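Local coordinates for D-2-hydroxyacid dehydrogensase protein (Ketogulonicigenium vulgare, PDB 4LSW) that probably catalyses the NAD(P)-dependent interconversion of D-2-hydroxy acids and the corresponding 2-oxo acids, at residues S233-I244 / V259-F270; G108-S116 / E226-R234. All coordinates share one frame; numbering follows the deposited sequence.

Strand 228-231 links the two contacts, whose centres are about 14 Å apart. In contact 2, helix 108-116 packs on one face of this strand. The chain then runs through Ser233 and Arg234, shared by both contacts, into the loop and helix of contact 1, which also cover the strand's other face: Leu229 CD2 is 3.8 Å from Ile238 CD1 and 3.9 Å from Leu243 CD1. Both lie in the NAD-binding domain, and the side chains of Ser233 and Ile232 come near, without touching, a glycine motif at Gly152, Gly154 and Gly157 that probably belongs to the cofactor site. In contact 1, Glu263 hydrogen-bonds His281, consistent with the Glu-His pair of this enzyme family's active sites.

Contact 1. Residues S233-I244 / V259-F270; sequences SRASNIDEEALI and VFEGEPNFDPRF
Ala235 and Phe260 bring the backbones to 5.2 Å between their CA atoms; the segments meet again at Ile244 and Phe270, 7.1 Å apart, CA to CA. Between these points Glu240, extended beyond CG, reaches across to the other segment: its OE2 accepts the backbone N-H of Glu261 at 2.8 Å, almost straight (175°), from the syn side but tilted out of the carboxylate plane. Its OE1 sits at the Phe270 ring edge and takes protons from two waters bound to Asp267. Glu241, Asp267 and Arg269 form a salt-bridge network: Arg269 grips Asp267 side-on, NE 3.0 Å from OD1, and Glu241 end-on, NH2 2.9 Å from OE2. Asp267 OD1 also accepts Arg269 N, capping the turn into the next helix. Ile244 lays CD1 over a guanidinium face and CG1 over the Phe270 ring, a CH-pi contact 4.0 Å from the centroid. With a methionine in place of Arg269, the Glu241 and Asp267 carboxylates would probably lose their common cation and be left as neighbouring like charges. The loops leave the C-terminal ends of strands 228-231 and 254-257, and helix 240-249 turns back over the sheet, with Leu243 and Phe270 on Leu257, and Phe260 and Phe270 on Leu278.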
# COMPACT_ATOMS: atom_id res chain seq x y z
N SER A 233 4.00 -3.50 1.61
CA SER A 233 2.60 -3.89 1.75
C SER A 233 2.21 -3.81 3.22
O SER A 233 3.01 -3.40 4.03
CB SER A 233 2.39 -5.31 1.23
OG SER A 233 3.12 -6.25 2.01
N ARG A 234 1.00 -4.24 3.59
CA ARG A 234 0.47 -3.91 4.92
C ARG A 234 1.34 -4.31 6.11
O ARG A 234 2.06 -5.32 6.07
CB ARG A 234 -0.94 -4.45 5.08
CG ARG A 234 -1.04 -5.96 4.93
CD ARG A 234 -2.49 -6.41 5.00
NE ARG A 234 -3.29 -5.86 3.91
CZ ARG A 234 -4.55 -6.21 3.66
NH1 ARG A 234 -5.15 -7.11 4.42
NH2 ARG A 234 -5.21 -5.66 2.65
N ALA A 235 1.26 -3.52 7.18
CA ALA A 235 2.08 -3.76 8.37
C ALA A 235 1.68 -5.04 9.09
O ALA A 235 2.53 -5.70 9.69
CB ALA A 235 1.99 -2.57 9.31
N SER A 236 0.39 -5.39 9.04
CA SER A 236 -0.14 -6.52 9.82
C SER A 236 0.46 -7.88 9.46
O SER A 236 0.36 -8.84 10.23
CB SER A 236 -1.67 -6.59 9.70
OG SER A 236 -2.08 -6.76 8.35
N ASN A 237 1.09 -7.96 8.29
CA ASN A 237 1.65 -9.23 7.85
C ASN A 237 3.07 -9.49 8.33
O ASN A 237 3.65 -10.54 8.03
CB ASN A 237 1.56 -9.36 6.34
CG ASN A 237 0.18 -9.80 5.90
OD1 ASN A 237 -0.52 -10.51 6.62
ND2 ASN A 237 -0.21 -9.37 4.71
N ILE A 238 3.63 -8.54 9.08
CA ILE A 238 4.92 -8.74 9.73
C ILE A 238 4.82 -8.59 11.24
O ILE A 238 4.20 -7.65 11.75
CB ILE A 238 5.98 -7.78 9.17
CG1 ILE A 238 6.12 -8.00 7.66
CG2 ILE A 238 7.32 -7.98 9.86
CD1 ILE A 238 7.15 -7.11 7.00
N ASP A 239 5.42 -9.55 11.96
CA ASP A 239 5.53 -9.47 13.41
C ASP A 239 6.64 -8.47 13.73
O ASP A 239 7.83 -8.80 13.65
CB ASP A 239 5.86 -10.86 13.98
CG ASP A 239 5.91 -10.89 15.50
OD1 ASP A 239 6.15 -9.85 16.14
OD2 ASP A 239 5.72 -11.99 16.06
N GLU A 240 6.27 -7.24 14.08
CA GLU A 240 7.26 -6.19 14.34
C GLU A 240 8.14 -6.45 15.56
O GLU A 240 9.31 -6.07 15.57
CB GLU A 240 6.61 -4.80 14.44
CG GLU A 240 6.02 -4.31 13.12
CD GLU A 240 5.68 -2.83 13.13
OE1 GLU A 240 5.89 -2.15 14.16
OE2 GLU A 240 5.22 -2.34 12.08
N GLU A 241 7.59 -7.08 16.60
CA GLU A 241 8.40 -7.45 17.75
C GLU A 241 9.47 -8.46 17.38
O GLU A 241 10.63 -8.35 17.80
CB GLU A 241 7.51 -8.00 18.87
CG GLU A 241 6.66 -6.95 19.57
CD GLU A 241 7.47 -5.93 20.36
OE1 GLU A 241 8.65 -6.17 20.67
OE2 GLU A 241 6.90 -4.86 20.66
N ALA A 242 9.09 -9.45 16.57
CA ALA A 242 10.04 -10.44 16.09
C ALA A 242 11.07 -9.78 15.16
O ALA A 242 12.24 -10.15 15.18
CB ALA A 242 9.34 -11.56 15.37
N LEU A 243 10.61 -8.82 14.36
CA LEU A 243 11.48 -8.15 13.40
C LEU A 243 12.52 -7.30 14.12
O LEU A 243 13.71 -7.36 13.83
CB LEU A 243 10.64 -7.29 12.45
CG LEU A 243 11.41 -6.44 11.42
CD1 LEU A 243 12.33 -7.33 10.61
CD2 LEU A 243 10.44 -5.72 10.51
N ILE A 244 12.06 -6.53 15.11
CA ILE A 244 12.97 -5.67 15.86
C ILE A 244 14.02 -6.49 16.63
O ILE A 244 15.20 -6.17 16.59
CB ILE A 244 12.18 -4.74 16.80
CG1 ILE A 244 11.42 -3.72 15.95
CG2 ILE A 244 13.11 -4.02 17.74
CD1 ILE A 244 10.34 -2.97 16.70
N VAL A 259 6.12 0.81 5.45
CA VAL A 259 4.86 0.76 6.18
C VAL A 259 5.12 0.25 7.60
O VAL A 259 6.02 -0.56 7.81
CB VAL A 259 3.88 -0.16 5.49
CG1 VAL A 259 4.44 -1.52 5.48
CG2 VAL A 259 2.50 -0.13 6.16
N PHE A 260 4.35 0.77 8.55
CA PHE A 260 4.58 0.46 9.97
C PHE A 260 3.27 0.40 10.73
O PHE A 260 2.32 1.12 10.40
CB PHE A 260 5.44 1.54 10.63
CG PHE A 260 6.72 1.86 9.90
CD1 PHE A 260 6.72 2.74 8.83
CD2 PHE A 260 7.93 1.33 10.33
CE1 PHE A 260 7.91 3.05 8.18
CE2 PHE A 260 9.12 1.64 9.69
CZ PHE A 260 9.10 2.51 8.61
N GLU A 261 3.20 -0.44 11.76
CA GLU A 261 2.05 -0.43 12.66
C GLU A 261 1.96 0.93 13.32
O GLU A 261 2.96 1.47 13.80
CB GLU A 261 2.19 -1.53 13.72
CG GLU A 261 1.99 -2.95 13.21
CD GLU A 261 0.55 -3.29 12.86
OE1 GLU A 261 -0.36 -2.47 13.11
OE2 GLU A 261 0.32 -4.39 12.32
N GLY A 262 0.76 1.51 13.32
CA GLY A 262 0.53 2.79 13.97
C GLY A 262 1.16 4.01 13.31
O GLY A 262 1.25 5.07 13.92
N GLU A 263 1.60 3.86 12.06
CA GLU A 263 2.16 4.97 11.30
C GLU A 263 1.18 6.14 11.27
O GLU A 263 -0.03 5.94 11.26
CB GLU A 263 2.51 4.53 9.87
CG GLU A 263 1.30 4.11 9.06
CD GLU A 263 1.67 3.61 7.68
OE1 GLU A 263 2.81 3.13 7.51
OE2 GLU A 263 0.81 3.70 6.78
N PRO A 264 1.71 7.37 11.23
CA PRO A 264 3.12 7.78 11.13
C PRO A 264 3.87 7.69 12.46
O PRO A 264 5.07 7.98 12.50
CB PRO A 264 3.00 9.25 10.71
CG PRO A 264 1.75 9.70 11.39
CD PRO A 264 0.80 8.54 11.27
N ASN A 265 3.18 7.32 13.52
CA ASN A 265 3.81 7.15 14.82
C ASN A 265 4.37 5.75 14.93
O ASN A 265 3.89 4.93 15.71
CB ASN A 265 2.81 7.41 15.95
CG ASN A 265 2.25 8.82 15.92
OD1 ASN A 265 1.06 9.02 15.69
ND2 ASN A 265 3.11 9.81 16.15
N PHE A 266 5.39 5.48 14.12
CA PHE A 266 6.00 4.15 14.06
C PHE A 266 6.85 3.88 15.30
O PHE A 266 7.26 4.81 15.99
CB PHE A 266 6.79 3.97 12.76
CG PHE A 266 8.03 4.82 12.66
CD1 PHE A 266 9.24 4.36 13.14
CD2 PHE A 266 7.98 6.08 12.07
CE1 PHE A 266 10.38 5.13 13.06
CE2 PHE A 266 9.12 6.86 11.98
CZ PHE A 266 10.32 6.38 12.47
N ASP A 267 7.06 2.60 15.59
CA ASP A 267 7.84 2.18 16.75
C ASP A 267 9.21 2.86 16.80
O ASP A 267 10.02 2.71 15.88
CB ASP A 267 8.01 0.66 16.72
CG ASP A 267 8.26 0.07 18.08
OD1 ASP A 267 9.23 0.48 18.74
OD2 ASP A 267 7.48 -0.82 18.47
N PRO A 268 9.48 3.64 17.86
CA PRO A 268 10.74 4.40 17.98
C PRO A 268 11.98 3.52 17.84
O PRO A 268 13.03 4.01 17.41
CB PRO A 268 10.67 4.97 19.40
CG PRO A 268 9.22 5.02 19.72
CD PRO A 268 8.59 3.87 19.01
N ARG A 269 11.86 2.25 18.19
CA ARG A 269 13.01 1.35 18.15
C ARG A 269 13.57 1.14 16.74
O ARG A 269 14.75 0.80 16.58
CB ARG A 269 12.65 0.01 18.80
CG ARG A 269 12.60 0.08 20.31
CD ARG A 269 12.06 -1.22 20.86
NE ARG A 269 10.72 -1.49 20.37
CZ ARG A 269 10.06 -2.63 20.56
NH1 ARG A 269 10.64 -3.62 21.24
NH2 ARG A 269 8.84 -2.80 20.08
N PHE A 270 12.73 1.34 15.73
CA PHE A 270 13.20 1.25 14.35
C PHE A 270 14.25 2.31 14.06
O PHE A 270 15.09 2.15 13.17
CB PHE A 270 12.03 1.37 13.37
CG PHE A 270 11.22 0.12 13.21
CD1 PHE A 270 11.83 -1.06 12.78
CD2 PHE A 270 9.86 0.12 13.47
CE1 PHE A 270 11.09 -2.22 12.63
CE2 PHE A 270 9.11 -1.04 13.33
CZ PHE A 270 9.73 -2.21 12.90
O HOH W 1 2.09 -6.30 12.72
O HOH W 2 5.70 0.56 13.97
O HOH W 3 5.62 -2.27 16.83

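Contact 2. Residues G108-S116 / E226-R234; sequences GVAMMLAQS and EGMLINISR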
# COMPACT_ATOMS: atom_id res chain seq x y z
N GLY A 108 9.86 -0.19 -3.99
CA GLY A 108 10.38 -1.40 -3.36
C GLY A 108 11.77 -1.77 -3.85
O GLY A 108 12.68 -2.01 -3.07
N VAL A 109 11.93 -1.78 -5.17
CA VAL A 109 13.22 -2.11 -5.75
C VAL A 109 14.28 -1.05 -5.43
O VAL A 109 15.42 -1.37 -5.10
CB VAL A 109 13.07 -2.33 -7.26
CG1 VAL A 109 14.42 -2.53 -7.92
CG2 VAL A 109 12.18 -3.53 -7.50
N ALA A 110 13.87 0.22 -5.48
CA ALA A 110 14.76 1.32 -5.13
C ALA A 110 15.26 1.21 -3.70
O ALA A 110 16.41 1.50 -3.41
CB ALA A 110 14.06 2.63 -5.33
N MET A 111 14.36 0.79 -2.81
CA MET A 111 14.70 0.61 -1.40
C MET A 111 15.72 -0.50 -1.18
O MET A 111 16.65 -0.35 -0.39
CB MET A 111 13.43 0.33 -0.59
CG MET A 111 12.55 1.58 -0.42
SD MET A 111 10.87 1.25 0.15
CE MET A 111 11.16 0.54 1.77
N MET A 112 15.54 -1.63 -1.86
CA MET A 112 16.52 -2.71 -1.80
C MET A 112 17.90 -2.20 -2.22
O MET A 112 18.89 -2.43 -1.53
CB MET A 112 16.12 -3.88 -2.71
CG MET A 112 17.24 -4.89 -2.91
SD MET A 112 16.91 -6.16 -4.14
CE MET A 112 16.78 -5.13 -5.59
N LEU A 113 17.95 -1.48 -3.34
CA LEU A 113 19.21 -0.97 -3.84
C LEU A 113 19.83 0.03 -2.87
O LEU A 113 21.03 -0.03 -2.59
CB LEU A 113 19.01 -0.31 -5.21
CG LEU A 113 18.76 -1.27 -6.37
CD1 LEU A 113 18.07 -0.52 -7.50
CD2 LEU A 113 20.09 -1.84 -6.84
N ALA A 114 19.02 0.94 -2.36
CA ALA A 114 19.51 1.97 -1.44
C ALA A 114 20.08 1.37 -0.15
O ALA A 114 21.11 1.82 0.32
CB ALA A 114 18.41 2.98 -1.13
N GLN A 115 19.41 0.37 0.40
CA GLN A 115 19.89 -0.26 1.62
C GLN A 115 21.12 -1.11 1.34
O GLN A 115 22.13 -1.02 2.05
CB GLN A 115 18.79 -1.11 2.26
CG GLN A 115 19.20 -1.72 3.60
CD GLN A 115 19.65 -0.68 4.62
OE1 GLN A 115 19.14 0.44 4.65
NE2 GLN A 115 20.61 -1.06 5.45
N SER A 116 21.07 -1.92 0.29
CA SER A 116 22.19 -2.79 -0.02
C SER A 116 23.48 -2.01 -0.32
O SER A 116 24.56 -2.40 0.11
CB SER A 116 21.86 -3.73 -1.17
OG SER A 116 22.76 -4.83 -1.17
N GLU A 226 22.52 -12.18 6.76
CA GLU A 226 22.91 -11.32 5.65
C GLU A 226 21.77 -11.16 4.66
O GLU A 226 21.98 -10.76 3.52
CB GLU A 226 24.17 -11.86 4.98
CG GLU A 226 25.35 -11.85 5.95
CD GLU A 226 26.67 -12.24 5.34
OE1 GLU A 226 26.78 -12.28 4.09
OE2 GLU A 226 27.62 -12.50 6.11
N GLY A 227 20.56 -11.48 5.10
CA GLY A 227 19.38 -11.26 4.30
C GLY A 227 18.77 -9.91 4.59
O GLY A 227 19.04 -9.30 5.63
N MET A 228 17.94 -9.44 3.67
CA MET A 228 17.28 -8.16 3.77
C MET A 228 15.78 -8.32 3.53
O MET A 228 15.37 -8.96 2.56
CB MET A 228 17.87 -7.19 2.74
CG MET A 228 17.18 -5.85 2.76
SD MET A 228 17.67 -4.76 1.42
CE MET A 228 19.44 -4.78 1.64
N LEU A 229 14.98 -7.74 4.42
CA LEU A 229 13.54 -7.74 4.28
C LEU A 229 13.08 -6.38 3.75
O LEU A 229 13.44 -5.35 4.30
CB LEU A 229 12.89 -8.00 5.65
CG LEU A 229 11.36 -8.14 5.64
CD1 LEU A 229 10.93 -9.46 4.99
CD2 LEU A 229 10.81 -8.02 7.07
N ILE A 230 12.30 -6.39 2.66
CA ILE A 230 11.76 -5.14 2.12
C ILE A 230 10.25 -5.20 2.19
O ILE A 230 9.64 -6.07 1.59
CB ILE A 230 12.19 -4.90 0.65
CG1 ILE A 230 13.72 -4.88 0.52
CG2 ILE A 230 11.59 -3.59 0.13
CD1 ILE A 230 14.31 -6.22 0.08
N ASN A 231 9.64 -4.28 2.94
CA ASN A 231 8.20 -4.27 3.04
C ASN A 231 7.54 -3.04 2.45
O ASN A 231 7.80 -1.92 2.91
CB ASN A 231 7.71 -4.45 4.48
CG ASN A 231 6.24 -4.67 4.54
OD1 ASN A 231 5.62 -5.07 3.54
ND2 ASN A 231 5.64 -4.38 5.69
N ILE A 232 6.70 -3.27 1.44
CA ILE A 232 5.91 -2.19 0.81
C ILE A 232 4.41 -2.50 0.82
O ILE A 232 3.62 -1.84 0.13
CB ILE A 232 6.39 -1.90 -0.63
CG1 ILE A 232 6.44 -3.20 -1.45
CG2 ILE A 232 7.75 -1.22 -0.61
CD1 ILE A 232 6.92 -3.02 -2.88
N SER A 233 4.00 -3.50 1.61
CA SER A 233 2.60 -3.89 1.75
C SER A 233 2.21 -3.81 3.22
O SER A 233 3.01 -3.40 4.03
CB SER A 233 2.39 -5.31 1.23
OG SER A 233 3.12 -6.25 2.01
N ARG A 234 1.00 -4.24 3.59
CA ARG A 234 0.47 -3.91 4.92
C ARG A 234 1.34 -4.31 6.11
O ARG A 234 2.06 -5.32 6.07
CB ARG A 234 -0.94 -4.45 5.08
CG ARG A 234 -1.04 -5.96 4.93
CD ARG A 234 -2.49 -6.41 5.00
NE ARG A 234 -3.29 -5.86 3.91
CZ ARG A 234 -4.55 -6.21 3.66
NH1 ARG A 234 -5.15 -7.11 4.42
NH2 ARG A 234 -5.21 -5.66 2.65
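Met228 pushes its thioether against the last turn of helix 108-116. Its chain runs out extended and bends only at the end (chi3 -54°), which lays CE alongside Gln115, 3.6 Å from that residue's CG, and equally close to the backbone N of Ser116. Met228 SD lies 3.9 Å from Gln115 CB, while Met112 passes its carbonyl oxygen and CG at a slightly longer range. Two residues on, Ile230 spreads its two branches: CG2 meets the carbonyl oxygen of Gly108 at 3.7 Å, and CD1 rests on Met112 CB at 4.1 Å. Ile232 closes the row, its CG2 3.8 Å from Gly108 CA and 4.1 Å from Met111 SD; the Met111 and Ile232 side chains run alongside in opposite senses. Gly108 permits this approach, since a CB on it would fall 2.6 Å from Ile232 CD1. No hydrogen bond crosses the interface.

This is helix-on-sheet packing in a Rossmann-type domain. Strand 228-231 runs between strands 200-203 and 254-257 of the parallel sheet, and the helix passes over it with axes 8.7 Å apart at closest approach and N-to-C directions at 148°. Met228, Ile230 and Ile232 point to the helix, whereas Asn231 points away from it.

Other strands of the sheet extend the bed: Met112 reaches Phe200 and Phe202, Met111 lies on Ala256 and Gln115 on Ser254, and both also touch Leu277 of strand 276-278, one strand further out. Backbone bonds fix the strand from both edges, Met228 pairing with Asp199 and Leu201, and Leu229 with Ser254. At the helix end, Ser116 OG is hydrogen-bonded to Arg141 O, while the Arg141 side chain forms a salt bridge with Glu226, just ahead of the strand.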